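Local structure of GST N-terminal domain-containing protein (Pseudomonas syringae pv. tomato, 3IC8) at the interface of chains A and B. The protein is of unknown function but has the N- and C-terminal domains of the glutathione S-transferase family, and may bind glutathione or a related thiol. Residues are numbered along the deposited sequence; one frame, centred on the assembly and turned at random. Chains: chain A/B, uncharacterized GST-like proteinprotein.

The interface of chains A and B. Residues chain A 190, 193-194, 196, 199, 203; chain B 9, 11-13, 36.
This patch is part of a two-fold symmetric interface between two copies of the protein, and recurs with the chains exchanged. The pairing may not be the biological one. The end of A helix 180-193, the loop after it and A helix 200-203 meet the loop after B strand 4-8, the start of the B 3-10 helix 13-15, and B:Ser36. The tight part is polar and centres on the phenol of B:Tyr9. Its ring meets A:Asp203 tip to tip, with ring and carboxylate planes 57° apart. B:Tyr9 OH donates to the syn lone pair of A:Asp203 OD2 at 2.5 Å. B:Ser36 OG donates to the anti lone pair of the same oxygen, so two hydroxyls grip it. The A:Lys193 chain bends at chi2 (-70°) and chi3 (-92°), which turns NZ toward B:Tyr9 OH, and crosses B:Tyr9 at about a right angle. Its amine NZ donates to B:Tyr9 OH at 2.7 Å and forms a salt bridge to A:Asp203 OD1. The A:Ala199 methyl CB packs 3.5 Å from B:Ser36 CB and also touches the B:Tyr9 ring. At the helix end, B:Thr11 OG1 donates to the A:Lys193 carbonyl O from above the carbonyl plane. That same carbonyl O lies in plane at the edge of the B:Tyr9 ring.

Packing is looser at A:Trp190 and the A:Gln194 amide. B:Thr11 CG2 comes no nearer than 4.1 Å to A:Trp190 CZ3. A:Gln194 OE1 sits over the centre of one face of the indole. The amide NE2 reaches B:Thr11 O through a water. Beside this water bridge, A:Gln194 CB packs 3.8 Å from B:Leu13 CD1. B:Leu13 N gives a nearly straight bond to A:Gln194 O at 3.0 Å, in the carbonyl plane.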
loop_
_atom_site.group_PDB
_atom_site.type_symbol
_atom_site.label_atom_id
_atom_site.label_comp_id
_atom_site.label_asym_id
_atom_site.label_seq_id
_atom_site.Cartn_x
_atom_site.Cartn_y
_atom_site.Cartn_z
ATOM N N TRP A 190 -5.293 -14.199 11.129
ATOM C CA TRP A 190 -5.317 -14.572 9.751
ATOM C C TRP A 190 -6.518 -15.465 9.490
ATOM O O TRP A 190 -7.129 -15.389 8.462
ATOM C CB TRP A 190 -3.994 -15.230 9.406
ATOM C CG TRP A 190 -3.919 -15.879 8.123
ATOM C CD1 TRP A 190 -3.772 -17.174 7.900
ATOM C CD2 TRP A 190 -3.945 -15.253 6.860
ATOM N NE1 TRP A 190 -3.720 -17.427 6.582
ATOM C CE2 TRP A 190 -3.826 -16.249 5.914
ATOM C CE3 TRP A 190 -4.076 -13.938 6.441
ATOM C CZ2 TRP A 190 -3.839 -15.990 4.580
ATOM C CZ3 TRP A 190 -4.079 -13.682 5.119
ATOM C CH2 TRP A 190 -3.964 -14.699 4.199
ATOM N N LYS A 193 -9.699 -13.222 9.179
ATOM C CA LYS A 193 -9.707 -12.455 7.963
ATOM C C LYS A 193 -10.276 -13.192 6.761
ATOM O O LYS A 193 -10.641 -12.600 5.812
ATOM C CB LYS A 193 -8.314 -11.968 7.660
ATOM C CG LYS A 193 -7.801 -10.942 8.603
ATOM C CD LYS A 193 -8.504 -9.634 8.449
ATOM C CE LYS A 193 -7.792 -8.754 7.486
ATOM N NZ LYS A 193 -8.460 -7.484 7.331
ATOM N N GLN A 194 -10.350 -14.500 6.858
ATOM C CA GLN A 194 -10.822 -15.378 5.814
ATOM C C GLN A 194 -12.291 -15.249 5.440
ATOM O O GLN A 194 -12.693 -15.634 4.378
ATOM C CB GLN A 194 -10.503 -16.822 6.163
ATOM C CG GLN A 194 -9.053 -17.140 6.339
ATOM C CD GLN A 194 -8.192 -16.621 5.246
ATOM O OE1 GLN A 194 -7.358 -15.784 5.458
ATOM N NE2 GLN A 194 -8.402 -17.109 4.066
ATOM N N PRO A 196 -16.114 -13.016 5.792
ATOM C CA PRO A 196 -16.796 -11.754 5.966
ATOM C C PRO A 196 -17.430 -11.653 7.313
ATOM O O PRO A 196 -17.446 -10.605 7.895
ATOM C CB PRO A 196 -17.847 -11.812 4.885
ATOM C CG PRO A 196 -17.269 -12.601 3.869
ATOM C CD PRO A 196 -16.316 -13.540 4.445
ATOM N N ALA A 199 -14.380 -11.327 10.002
ATOM C CA ALA A 199 -13.465 -10.220 9.822
ATOM C C ALA A 199 -13.624 -9.039 10.788
ATOM O O ALA A 199 -12.675 -8.406 11.144
ATOM C CB ALA A 199 -13.489 -9.778 8.436
ATOM N N ASP A 203 -11.392 -6.274 12.264
ATOM C CA ASP A 203 -11.532 -4.971 11.636
ATOM C C ASP A 203 -12.114 -3.874 12.534
ATOM O O ASP A 203 -11.928 -2.714 12.282
ATOM C CB ASP A 203 -12.268 -5.086 10.303
ATOM C CG ASP A 203 -11.453 -5.784 9.243
ATOM O OD1 ASP A 203 -10.263 -5.953 9.431
ATOM O OD2 ASP A 203 -11.989 -6.183 8.225
ATOM N N TYR B 9 -13.354 -7.844 -0.510
ATOM C CA TYR B 9 -12.552 -7.946 0.658
ATOM C C TYR B 9 -11.481 -8.958 0.312
ATOM O O TYR B 9 -11.752 -10.086 0.115
ATOM C CB TYR B 9 -13.417 -8.409 1.808
ATOM C CG TYR B 9 -12.781 -8.308 3.161
ATOM C CD1 TYR B 9 -12.751 -7.119 3.849
ATOM C CD2 TYR B 9 -12.229 -9.407 3.758
ATOM C CE1 TYR B 9 -12.181 -7.035 5.055
ATOM C CE2 TYR B 9 -11.672 -9.321 4.964
ATOM C CZ TYR B 9 -11.644 -8.140 5.612
ATOM O OH TYR B 9 -11.075 -8.078 6.825
ATOM N N THR B 11 -8.950 -10.740 1.597
ATOM C CA THR B 11 -8.668 -11.984 2.251
ATOM C C THR B 11 -9.798 -13.002 2.256
ATOM O O THR B 11 -9.596 -14.121 2.635
ATOM C CB THR B 11 -8.115 -11.756 3.645
ATOM O OG1 THR B 11 -9.011 -10.970 4.411
ATOM C CG2 THR B 11 -6.829 -11.053 3.560
ATOM N N SER B 12 -10.980 -12.610 1.833
ATOM C CA SER B 12 -12.126 -13.489 1.878
ATOM C C SER B 12 -12.089 -14.668 0.925
ATOM O O SER B 12 -11.822 -14.513 -0.234
ATOM C CB SER B 12 -13.380 -12.692 1.624
ATOM O OG SER B 12 -14.473 -13.534 1.447
ATOM N N LEU B 13 -12.404 -15.844 1.431
ATOM C CA LEU B 13 -12.472 -17.054 0.637
ATOM C C LEU B 13 -13.524 -16.996 -0.450
ATOM O O LEU B 13 -13.342 -17.479 -1.530
ATOM C CB LEU B 13 -12.674 -18.255 1.534
ATOM C CG LEU B 13 -11.477 -18.475 2.422
ATOM C CD1 LEU B 13 -11.817 -19.314 3.555
ATOM C CD2 LEU B 13 -10.329 -19.025 1.684
ATOM N N SER B 36 -15.367 -4.991 5.993
ATOM C CA SER B 36 -16.120 -6.054 6.623
ATOM C C SER B 36 -17.236 -5.480 7.457
ATOM O O SER B 36 -18.293 -6.036 7.574
ATOM C CB SER B 36 -15.222 -6.927 7.481
ATOM O OG SER B 36 -14.496 -6.181 8.407
HETATM O O HOH W 1 -8.063 -16.026 1.487
#